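Local coordinates for protein putative nucleotide sugar epimerase/ dehydratase (Bordetella bronchiseptica, PDB 2Q1S) that binds NAD(H) in a Rossmann-type domain and is probably a nucleotide-sugar epimerase or dehydratase of O-antigen biosynthesis, at residues V146-A151 / M183-G188; R258-V263 / T291-L296; A31-M36 / E99-F104. All coordinates share one frame; numbering follows the deposited sequence.

Interaction 1: V146-A151 / M183-G188. With NAI (1,4-dihydronicotinamide adenine dinucleotide), chain B.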
loop_
_atom_site.group_PDB
_atom_site.type_symbol
_atom_site.label_atom_id
_atom_site.label_comp_id
_atom_site.label_asym_id
_atom_site.label_seq_id
_atom_site.Cartn_x
_atom_site.Cartn_y
_atom_site.Cartn_z
ATOM N N VAL A 146 -13.500 -14.875 1.884
ATOM C CA VAL A 146 -12.948 -14.073 0.796
ATOM C C VAL A 146 -11.489 -14.472 0.626
ATOM O O VAL A 146 -10.703 -14.242 1.537
ATOM C CB VAL A 146 -13.033 -12.529 1.116
ATOM C CG1 VAL A 146 -12.437 -11.736 -0.022
ATOM C CG2 VAL A 146 -14.508 -12.170 1.369
ATOM N N VAL A 147 -11.151 -15.078 -0.504
ATOM C CA VAL A 147 -9.812 -15.577 -0.713
ATOM C C VAL A 147 -9.090 -14.637 -1.684
ATOM O O VAL A 147 -9.542 -14.407 -2.801
ATOM C CB VAL A 147 -9.852 -17.031 -1.279
ATOM C CG1 VAL A 147 -8.408 -17.560 -1.434
ATOM C CG2 VAL A 147 -10.618 -17.964 -0.284
ATOM N N TYR A 148 -7.931 -14.164 -1.219
ATOM C CA TYR A 148 -7.076 -13.234 -1.966
ATOM C C TYR A 148 -5.783 -13.951 -2.404
ATOM O O TYR A 148 -5.093 -14.531 -1.547
ATOM C CB TYR A 148 -6.751 -12.047 -1.042
ATOM C CG TYR A 148 -5.624 -11.136 -1.578
ATOM C CD1 TYR A 148 -5.788 -10.431 -2.779
ATOM C CD2 TYR A 148 -4.450 -10.985 -0.891
ATOM C CE1 TYR A 148 -4.812 -9.612 -3.270
ATOM C CE2 TYR A 148 -3.428 -10.190 -1.379
ATOM C CZ TYR A 148 -3.605 -9.464 -2.559
ATOM O OH TYR A 148 -2.625 -8.661 -3.051
ATOM N N SER A 149 -5.508 -13.952 -3.717
ATOM C CA SER A 149 -4.255 -14.489 -4.209
ATOM C C SER A 149 -3.114 -13.525 -3.982
ATOM O O SER A 149 -3.024 -12.494 -4.623
ATOM C CB SER A 149 -4.372 -14.875 -5.671
ATOM O OG SER A 149 -4.966 -13.843 -6.433
ATOM N N ALA A 150 -2.240 -13.886 -3.036
ATOM C CA ALA A 150 -1.076 -13.118 -2.677
ATOM C C ALA A 150 0.180 -13.702 -3.364
ATOM O O ALA A 150 0.161 -14.821 -3.912
ATOM C CB ALA A 150 -0.965 -13.152 -1.155
ATOM N N ALA A 151 1.290 -13.006 -3.303
ATOM C CA ALA A 151 2.504 -13.528 -3.907
ATOM C C ALA A 151 3.387 -14.281 -2.905
ATOM O O ALA A 151 3.501 -13.891 -1.745
ATOM C CB ALA A 151 3.282 -12.404 -4.578
ATOM N N MET A 183 4.713 -4.664 -4.600
ATOM C CA MET A 183 4.159 -3.823 -3.526
ATOM C C MET A 183 2.644 -3.960 -3.478
ATOM O O MET A 183 2.063 -4.109 -2.428
ATOM C CB MET A 183 4.581 -2.366 -3.729
ATOM C CG MET A 183 6.098 -2.222 -3.527
ATOM S SD MET A 183 6.617 -0.463 -3.485
ATOM C CE MET A 183 6.249 0.057 -5.172
ATOM N N SER A 184 2.000 -3.879 -4.632
ATOM C CA SER A 184 0.527 -4.050 -4.653
ATOM C C SER A 184 0.088 -5.377 -4.050
ATOM O O SER A 184 -0.916 -5.438 -3.312
ATOM C CB SER A 184 0.046 -4.010 -6.084
ATOM O OG SER A 184 0.039 -2.676 -6.572
ATOM N N LYS A 185 0.827 -6.458 -4.336
ATOM C CA LYS A 185 0.431 -7.756 -3.778
ATOM C C LYS A 185 0.517 -7.735 -2.252
ATOM O O LYS A 185 -0.373 -8.197 -1.554
ATOM C CB LYS A 185 1.293 -8.923 -4.347
ATOM C CG LYS A 185 1.144 -9.142 -5.851
ATOM C CD LYS A 185 -0.281 -9.140 -6.336
ATOM C CE LYS A 185 -1.121 -10.249 -5.724
ATOM N NZ LYS A 185 -2.531 -10.285 -6.311
ATOM N N ILE A 186 1.555 -7.117 -1.722
ATOM C CA ILE A 186 1.743 -7.010 -0.261
ATOM C C ILE A 186 0.645 -6.092 0.320
ATOM O O ILE A 186 0.071 -6.369 1.389
ATOM C CB ILE A 186 3.155 -6.457 0.052
ATOM C CG1 ILE A 186 4.198 -7.537 -0.236
ATOM C CG2 ILE A 186 3.224 -5.800 1.448
ATOM C CD1 ILE A 186 5.651 -6.991 -0.166
ATOM N N PHE A 187 0.358 -4.999 -0.386
ATOM C CA PHE A 187 -0.632 -4.061 0.124
ATOM C C PHE A 187 -1.986 -4.767 0.282
ATOM O O PHE A 187 -2.731 -4.506 1.235
ATOM C CB PHE A 187 -0.797 -2.852 -0.803
ATOM C CG PHE A 187 0.443 -1.944 -0.901
ATOM C CD1 PHE A 187 1.537 -2.090 -0.043
ATOM C CD2 PHE A 187 0.467 -0.911 -1.842
ATOM C CE1 PHE A 187 2.643 -1.231 -0.144
ATOM C CE2 PHE A 187 1.609 -0.059 -1.934
ATOM C CZ PHE A 187 2.638 -0.240 -1.081
ATOM N N GLY A 188 -2.297 -5.681 -0.651
ATOM C CA GLY A 188 -3.555 -6.421 -0.560
ATOM C C GLY A 188 -3.542 -7.359 0.666
ATOM O O GLY A 188 -4.610 -7.637 1.244
HETATM P PA NAI B . -3.895 -13.082 -15.140
HETATM O O1A NAI B . -3.355 -11.781 -15.616
HETATM O O2A NAI B . -4.194 -14.191 -16.175
HETATM O O5B NAI B . -5.147 -12.895 -14.255
HETATM C C5B NAI B . -5.549 -11.660 -13.653
HETATM C C4B NAI B . -6.930 -11.249 -14.135
HETATM O O4B NAI B . -7.266 -10.000 -13.543
HETATM C C3B NAI B . -6.956 -11.056 -15.674
HETATM O O3B NAI B . -8.046 -11.804 -16.239
HETATM C C2B NAI B . -7.235 -9.567 -15.822
HETATM O O2B NAI B . -8.009 -9.145 -16.986
HETATM C C1B NAI B . -8.009 -9.262 -14.538
HETATM N N9A NAI B . -8.057 -7.857 -14.172
HETATM C C8A NAI B . -7.050 -6.937 -14.283
HETATM N N7A NAI B . -7.473 -5.768 -13.798
HETATM C C5A NAI B . -8.753 -5.896 -13.347
HETATM C C6A NAI B . -9.777 -5.042 -12.729
HETATM N N6A NAI B . -9.576 -3.749 -12.448
HETATM N N1A NAI B . -10.999 -5.574 -12.413
HETATM C C2A NAI B . -11.227 -6.885 -12.698
HETATM N N3A NAI B . -10.363 -7.751 -13.251
HETATM C C4A NAI B . -9.098 -7.318 -13.595
HETATM O O3 NAI B . -2.765 -13.614 -14.141
HETATM P PN NAI B . -2.779 -14.914 -13.165
HETATM O O1N NAI B . -1.480 -15.548 -13.200
HETATM O O2N NAI B . -4.072 -15.636 -13.447
HETATM O O5D NAI B . -2.998 -14.190 -11.711
HETATM C C5D NAI B . -4.128 -14.484 -10.872
HETATM C C4D NAI B . -3.771 -14.023 -9.458
HETATM O O4D NAI B . -2.715 -14.817 -8.974
HETATM C C3D NAI B . -3.212 -12.600 -9.420
HETATM O O3D NAI B . -3.768 -11.955 -8.266
HETATM C C2D NAI B . -1.730 -12.789 -9.308
HETATM O O2D NAI B . -1.096 -11.650 -8.667
HETATM C C1D NAI B . -1.632 -14.019 -8.450
HETATM N N1N NAI B . -0.391 -14.735 -8.590
HETATM C C2N NAI B . -0.085 -15.474 -9.707
HETATM C C3N NAI B . 1.113 -16.175 -9.797
HETATM C C7N NAI B . 1.478 -16.988 -11.036
HETATM O O7N NAI B . 2.536 -17.594 -11.037
HETATM N N7N NAI B . 0.578 -17.006 -12.051
HETATM C C4N NAI B . 2.017 -16.185 -8.701
HETATM C C5N NAI B . 1.649 -15.440 -7.543
HETATM C C6N NAI B . 0.432 -14.762 -7.510
HETATM O O HOH W 1 -3.604 -7.636 -6.023
#

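Interaction 2: R258-V263 / T291-L296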
loop_
_atom_site.group_PDB
_atom_site.type_symbol
_atom_site.label_atom_id
_atom_site.label_comp_id
_atom_site.label_asym_id
_atom_site.label_seq_id
_atom_site.Cartn_x
_atom_site.Cartn_y
_atom_site.Cartn_z
ATOM N N ARG A 258 13.073 -22.809 -9.463
ATOM C CA ARG A 258 11.758 -22.349 -9.027
ATOM C C ARG A 258 10.906 -23.491 -8.485
ATOM O O ARG A 258 11.116 -24.654 -8.849
ATOM C CB ARG A 258 11.062 -21.671 -10.191
ATOM C CG ARG A 258 11.863 -20.491 -10.735
ATOM C CD ARG A 258 10.981 -19.615 -11.565
ATOM N NE ARG A 258 11.761 -18.754 -12.449
ATOM C CZ ARG A 258 11.229 -17.837 -13.246
ATOM N NH1 ARG A 258 9.918 -17.645 -13.259
ATOM N NH2 ARG A 258 12.009 -17.108 -14.025
ATOM N N ASP A 259 9.950 -23.155 -7.614
ATOM C CA ASP A 259 8.998 -24.126 -7.106
ATOM C C ASP A 259 7.741 -24.038 -7.975
ATOM O O ASP A 259 6.790 -23.348 -7.622
ATOM C CB ASP A 259 8.701 -23.812 -5.624
ATOM C CG ASP A 259 7.645 -24.720 -5.013
ATOM O OD1 ASP A 259 6.793 -25.240 -5.768
ATOM O OD2 ASP A 259 7.636 -24.882 -3.771
ATOM N N PHE A 260 7.754 -24.697 -9.131
ATOM C CA PHE A 260 6.598 -24.641 -10.027
ATOM C C PHE A 260 5.440 -25.405 -9.401
ATOM O O PHE A 260 5.652 -26.418 -8.710
ATOM C CB PHE A 260 6.929 -25.242 -11.399
ATOM C CG PHE A 260 7.963 -24.466 -12.165
ATOM C CD1 PHE A 260 7.619 -23.306 -12.836
ATOM C CD2 PHE A 260 9.298 -24.895 -12.197
ATOM C CE1 PHE A 260 8.583 -22.570 -13.535
ATOM C CE2 PHE A 260 10.264 -24.167 -12.889
ATOM C CZ PHE A 260 9.901 -23.001 -13.563
ATOM N N ILE A 261 4.227 -24.924 -9.660
ATOM C CA ILE A 261 3.010 -25.594 -9.185
ATOM C C ILE A 261 1.967 -25.585 -10.300
ATOM O O ILE A 261 1.770 -24.572 -10.960
ATOM C CB ILE A 261 2.451 -24.964 -7.871
ATOM C CG1 ILE A 261 1.220 -25.747 -7.373
ATOM C CG2 ILE A 261 2.189 -23.438 -8.042
ATOM C CD1 ILE A 261 0.729 -25.352 -6.008
ATOM N N PHE A 262 1.317 -26.733 -10.513
ATOM C CA PHE A 262 0.371 -26.868 -11.623
ATOM C C PHE A 262 -0.928 -26.145 -11.283
ATOM O O PHE A 262 -1.391 -26.207 -10.139
ATOM C CB PHE A 262 0.137 -28.359 -11.895
ATOM C CG PHE A 262 -0.720 -28.659 -13.098
ATOM C CD1 PHE A 262 -0.344 -28.249 -14.367
ATOM C CD2 PHE A 262 -1.912 -29.387 -12.945
ATOM C CE1 PHE A 262 -1.130 -28.579 -15.484
ATOM C CE2 PHE A 262 -2.721 -29.704 -14.065
ATOM C CZ PHE A 262 -2.336 -29.277 -15.326
ATOM N N VAL A 263 -1.542 -25.528 -12.284
ATOM C CA VAL A 263 -2.638 -24.609 -12.027
ATOM C C VAL A 263 -3.872 -25.302 -11.411
ATOM O O VAL A 263 -4.550 -24.714 -10.586
ATOM C CB VAL A 263 -3.033 -23.836 -13.319
ATOM C CG1 VAL A 263 -3.644 -24.787 -14.422
ATOM C CG2 VAL A 263 -3.944 -22.667 -13.007
ATOM N N THR A 291 12.640 -26.957 -9.308
ATOM C CA THR A 291 13.109 -27.390 -10.619
ATOM C C THR A 291 13.926 -26.259 -11.205
ATOM O O THR A 291 13.478 -25.106 -11.207
ATOM C CB THR A 291 11.918 -27.710 -11.564
ATOM O OG1 THR A 291 11.067 -28.668 -10.934
ATOM C CG2 THR A 291 12.393 -28.267 -12.920
ATOM N N SER A 292 15.094 -26.566 -11.726
ATOM C CA SER A 292 15.880 -25.568 -12.377
ATOM C C SER A 292 15.331 -25.243 -13.746
ATOM O O SER A 292 14.670 -26.029 -14.339
ATOM C CB SER A 292 17.330 -25.987 -12.461
ATOM O OG SER A 292 17.511 -27.037 -13.365
ATOM N N ILE A 293 15.637 -24.070 -14.238
ATOM C CA ILE A 293 15.181 -23.678 -15.574
ATOM C C ILE A 293 15.784 -24.608 -16.634
ATOM O O ILE A 293 15.124 -24.925 -17.628
ATOM C CB ILE A 293 15.467 -22.185 -15.856
ATOM C CG1 ILE A 293 14.813 -21.317 -14.773
ATOM C CG2 ILE A 293 14.998 -21.762 -17.255
ATOM C CD1 ILE A 293 13.321 -21.562 -14.612
ATOM N N ALA A 294 17.010 -25.082 -16.397
ATOM C CA ALA A 294 17.640 -26.041 -17.324
ATOM C C ALA A 294 16.838 -27.346 -17.430
ATOM O O ALA A 294 16.657 -27.851 -18.538
ATOM C CB ALA A 294 19.086 -26.324 -16.948
ATOM N N ASP A 295 16.353 -27.862 -16.291
ATOM C CA ASP A 295 15.584 -29.110 -16.263
ATOM C C ASP A 295 14.189 -28.914 -16.835
ATOM O O ASP A 295 13.684 -29.773 -17.559
ATOM C CB ASP A 295 15.512 -29.702 -14.855
ATOM C CG ASP A 295 16.832 -30.306 -14.414
ATOM O OD1 ASP A 295 17.737 -30.471 -15.267
ATOM O OD2 ASP A 295 16.972 -30.625 -13.219
ATOM N N LEU A 296 13.578 -27.778 -16.505
ATOM C CA LEU A 296 12.332 -27.375 -17.175
ATOM C C LEU A 296 12.479 -27.440 -18.706
ATOM O O LEU A 296 11.712 -28.137 -19.396
ATOM C CB LEU A 296 11.888 -25.975 -16.708
ATOM C CG LEU A 296 10.532 -25.467 -17.227
ATOM C CD1 LEU A 296 9.395 -26.053 -16.389
ATOM C CD2 LEU A 296 10.461 -23.926 -17.199
HETATM O O HOH W 2 9.087 -27.537 -9.503
#

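Interaction 3: A31-M36 / E99-F104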
loop_
_atom_site.group_PDB
_atom_site.type_symbol
_atom_site.label_atom_id
_atom_site.label_comp_id
_atom_site.label_asym_id
_atom_site.label_seq_id
_atom_site.Cartn_x
_atom_site.Cartn_y
_atom_site.Cartn_z
ATOM N N ALA A 31 -20.513 -26.864 -3.024
ATOM C CA ALA A 31 -21.659 -27.320 -3.804
ATOM C C ALA A 31 -22.850 -26.402 -3.570
ATOM O O ALA A 31 -23.155 -26.042 -2.422
ATOM C CB ALA A 31 -22.005 -28.769 -3.468
ATOM N N ASN A 32 -23.498 -25.984 -4.657
ATOM C CA ASN A 32 -24.725 -25.207 -4.578
ATOM C C ASN A 32 -24.546 -23.804 -3.999
ATOM O O ASN A 32 -25.525 -23.152 -3.643
ATOM C CB ASN A 32 -25.804 -25.997 -3.807
ATOM C CG ASN A 32 -26.117 -27.324 -4.473
ATOM O OD1 ASN A 32 -26.496 -27.362 -5.646
ATOM N ND2 ASN A 32 -25.938 -28.422 -3.734
ATOM N N THR A 33 -23.297 -23.312 -3.961
ATOM C CA THR A 33 -23.100 -21.966 -3.456
ATOM C C THR A 33 -23.041 -20.907 -4.576
ATOM O O THR A 33 -22.916 -21.244 -5.769
ATOM C CB THR A 33 -21.820 -21.869 -2.606
ATOM O OG1 THR A 33 -20.687 -22.171 -3.430
ATOM C CG2 THR A 33 -21.910 -22.814 -1.365
ATOM N N ASN A 34 -23.132 -19.626 -4.192
ATOM C CA ASN A 34 -22.943 -18.516 -5.121
ATOM C C ASN A 34 -21.536 -17.947 -4.924
ATOM O O ASN A 34 -21.136 -17.655 -3.796
ATOM C CB ASN A 34 -23.972 -17.414 -4.878
ATOM C CG ASN A 34 -25.373 -17.786 -5.374
ATOM O OD1 ASN A 34 -25.557 -18.810 -6.018
ATOM N ND2 ASN A 34 -26.353 -16.959 -5.045
ATOM N N VAL A 35 -20.801 -17.824 -6.019
ATOM C CA VAL A 35 -19.390 -17.421 -5.902
ATOM C C VAL A 35 -19.079 -16.277 -6.838
ATOM O O VAL A 35 -19.611 -16.227 -7.930
ATOM C CB VAL A 35 -18.451 -18.617 -6.216
ATOM C CG1 VAL A 35 -16.942 -18.205 -6.137
ATOM C CG2 VAL A 35 -18.773 -19.827 -5.357
ATOM N N MET A 36 -18.265 -15.324 -6.372
ATOM C CA MET A 36 -17.725 -14.312 -7.293
ATOM C C MET A 36 -16.235 -14.604 -7.517
ATOM O O MET A 36 -15.531 -14.941 -6.565
ATOM C CB MET A 36 -17.956 -12.922 -6.718
ATOM C CG MET A 36 -17.340 -11.815 -7.545
ATOM S SD MET A 36 -17.253 -10.237 -6.665
ATOM C CE MET A 36 -18.758 -9.651 -7.277
ATOM N N GLU A 99 -25.336 -11.631 -1.958
ATOM C CA GLU A 99 -25.815 -12.911 -2.489
ATOM C C GLU A 99 -24.697 -13.929 -2.715
ATOM O O GLU A 99 -24.899 -14.940 -3.382
ATOM C CB GLU A 99 -26.578 -12.663 -3.811
ATOM C CG GLU A 99 -25.666 -12.243 -4.962
ATOM C CD GLU A 99 -26.387 -12.073 -6.296
ATOM O OE1 GLU A 99 -27.020 -13.042 -6.777
ATOM O OE2 GLU A 99 -26.335 -10.961 -6.856
ATOM N N TYR A 100 -23.515 -13.657 -2.161
ATOM C CA TYR A 100 -22.357 -14.509 -2.371
ATOM C C TYR A 100 -21.939 -15.226 -1.115
ATOM O O TYR A 100 -21.854 -14.640 -0.022
ATOM C CB TYR A 100 -21.149 -13.688 -2.856
ATOM C CG TYR A 100 -21.478 -12.861 -4.082
ATOM C CD1 TYR A 100 -21.471 -13.438 -5.380
ATOM C CD2 TYR A 100 -21.804 -11.501 -3.964
ATOM C CE1 TYR A 100 -21.834 -12.686 -6.527
ATOM C CE2 TYR A 100 -22.132 -10.744 -5.112
ATOM C CZ TYR A 100 -22.134 -11.339 -6.366
ATOM O OH TYR A 100 -22.459 -10.539 -7.450
ATOM N N ASP A 101 -21.679 -16.508 -1.262
ATOM C CA ASP A 101 -21.107 -17.308 -0.207
ATOM C C ASP A 101 -19.589 -17.187 -0.161
ATOM O O ASP A 101 -18.995 -17.241 0.915
ATOM C CB ASP A 101 -21.533 -18.765 -0.390
ATOM C CG ASP A 101 -23.024 -18.911 -0.387
ATOM O OD1 ASP A 101 -23.643 -18.598 0.641
ATOM O OD2 ASP A 101 -23.566 -19.287 -1.442
ATOM N N TYR A 102 -18.984 -17.091 -1.334
ATOM C CA TYR A 102 -17.515 -17.023 -1.465
ATOM C C TYR A 102 -17.140 -16.030 -2.486
ATOM O O TYR A 102 -17.829 -15.846 -3.498
ATOM C CB TYR A 102 -16.920 -18.398 -1.822
ATOM C CG TYR A 102 -17.170 -19.424 -0.756
ATOM C CD1 TYR A 102 -16.376 -19.468 0.396
ATOM C CD2 TYR A 102 -18.244 -20.338 -0.843
ATOM C CE1 TYR A 102 -16.603 -20.367 1.413
ATOM C CE2 TYR A 102 -18.499 -21.256 0.173
ATOM C CZ TYR A 102 -17.666 -21.303 1.322
ATOM O OH TYR A 102 -17.904 -22.206 2.344
ATOM N N VAL A 103 -16.056 -15.309 -2.200
ATOM C CA VAL A 103 -15.461 -14.410 -3.185
ATOM C C VAL A 103 -14.003 -14.779 -3.324
ATOM O O VAL A 103 -13.336 -14.993 -2.340
ATOM C CB VAL A 103 -15.578 -12.896 -2.736
ATOM C CG1 VAL A 103 -14.704 -11.953 -3.599
ATOM C CG2 VAL A 103 -17.021 -12.451 -2.716
ATOM N N PHE A 104 -13.555 -14.940 -4.558
ATOM C CA PHE A 104 -12.119 -15.141 -4.883
ATOM C C PHE A 104 -11.639 -13.889 -5.587
ATOM O O PHE A 104 -12.187 -13.532 -6.590
ATOM C CB PHE A 104 -11.930 -16.361 -5.791
ATOM C CG PHE A 104 -12.324 -17.658 -5.145
ATOM C CD1 PHE A 104 -13.655 -18.113 -5.196
ATOM C CD2 PHE A 104 -11.402 -18.415 -4.417
ATOM C CE1 PHE A 104 -14.043 -19.311 -4.596
ATOM C CE2 PHE A 104 -11.771 -19.642 -3.832
ATOM C CZ PHE A 104 -13.116 -20.072 -3.890
#

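Interaction 1: V146-A151 / M183-G188
Lys185 and Tyr148 carry the polar part of this contact between the strand 146-151 and the helix 183-188, and each side chain seeks a backbone oxygen of the other segment. Lys185 NZ donates to Ser149 O over 2.8 Å, almost straight down the carbonyl bond, with a C=O...N angle of 172°. The hydroxyl of Tyr148 donates to Lys185 O at 2.7 Å, in the plane of that carbonyl and on a lone pair. Tyr148 CG stands anti to the backbone N (chi1 168°), which sends the ring across to the helix. A water links the two side chains, accepting from Lys185 NZ and donating to Tyr148 OH.

The cofactor is the other partner of the ammonium group. Lys185 NZ reaches NAI O3D at 2.9 Å and NAI O2D at 3.1 Å, so both ribose hydroxyls beside the nicotinamide are gripped by one nitrogen; the bends at chi2 and chi3 fold the lysine chain back to put it there. Ser149 OG shares NAI O3D, also at 2.9 Å. With Tyr181, which bonds NAI too, Ser149 and Lys185 recall the Ser-Tyr-Lys set of short-chain dehydrogenases.

Apolar touching is slight: Ala151 CB rests on Lys185 CB at 4.0 Å. Tyr148 OH packs 3.5 Å from Gly188 CA, where the helix has no side chain in the way.

Strand 145-151 is flanked in the sheet by strands 102-105 and 203-212. Helix 128-137 packs on Tyr148, while Phe187, from helix 180-199, stacks on Phe187 of the second subunit.

Interaction 2: R258-V263 / T291-L296
Thr291 N donates to Arg258 O at 2.8 Å, and Arg258 N returns a bond to Thr291 O at 2.9 Å. Both are nearly straight at the hydrogen and make Arg258 and Thr291 an antiparallel hydrogen-bonded pair. Just past it, a water accepts from Phe260 N and bonds Thr291 OG1, linking the backbone of one segment to the threonine hydroxyl of the other.

The apolar half centres on the Phe260 ring. Phe260 CG lies opposite the carbonyl carbon and beside the backbone N (chi1 -65°), which turns the ring toward Thr291 and the helix. Leu296 CD1 sits over one face, 4.2 Å from the ring centroid and 17° off the normal, a CH-pi contact; Arg258 CB lies over the opposite face, toward its rim. At the edge, in the ring plane, come Thr291 CB and Ile293 CD1, the latter 3.9 Å from Phe260 CZ. That methyl also meets Arg258 NE. Arg258, extended from CG to NE, bonds Asn210 through NH1; both residues contact UDP, not bound here, in another crystal structure of this protein, consistent with this end of the contact lying at the nucleotide-sugar side of the cleft.

Ser292 OG N-caps the following helix, accepting from Asp295 N.

Strand 257-262 lies beside strand 203-212, and its partner 291-292 leads into helix 293-304. Helix 234-243 touches Phe260, Ile293 and Leu296; Ile343 of helix 343-356 touches Phe260 and Thr291.

Interaction 3: A31-M36 / E99-F104
Asn34 joins the two segments with backbone and side chain alike. Its N donates to Asp101 OD2 at 2.8 Å, on the lone pair pointing away from the other carboxylate oxygen, and its O accepts from Asp101 N and, weakly, from Tyr102 N. Asn34 ND2 reaches Glu99 O at 3.0 Å, lying in the carbonyl plane with the acceptor in the amide plane. Asn34 OD1 is taken by Asn58, which pins the amide from its other end.

The parallel pairing continues with Met36: its N donates to Tyr102 O at 3.0 Å, and Phe104 N to Met36 O at 2.8 Å.

Apolar groups line both faces of the sheet. Alongside Tyr102, Val35 CG1, anti to its own N (chi1 178°), meets the edge of the Phe104 ring in plane, 3.4 Å from Phe104 CD1, close for two carbons. On the face of Met36 and Val103, Met36 CB packs off-centre on the Tyr100 ring, and Met36 SD stands above the face of that ring, though 5.1 Å from its centroid, a distant Met-aromatic contact.

Because Asp101 also forms salt bridges through OD1 with Arg142 and Lys144, its carboxylate is probably kept ionised, which would strengthen its hold on the start of the first Rossmann strand.

In the fold
From the N terminus, interaction 3 comes first, closing a loop of 62 residues by setting strand 34-38 beside strand 102-105. Interaction 1 follows, closing 31 residues as it joins strand 145-151 to helix 180-199 beside the cofactor's nicotinamide ribose. Interaction 2 closes 27, tying strand 257-262 to strand 291-292 and helix 293-304. The three lie in series, none nested in or crossing another. Interactions 1 and 3 touch through neighbouring strands: Val147 N probably bonds Val103 O at 2.9 Å, and Val147 packs on Phe104. Interaction 2 touches neither, its centre about 32 Å from that of interaction 3 on the other side of the chain's centre, yet all three reach one sheet.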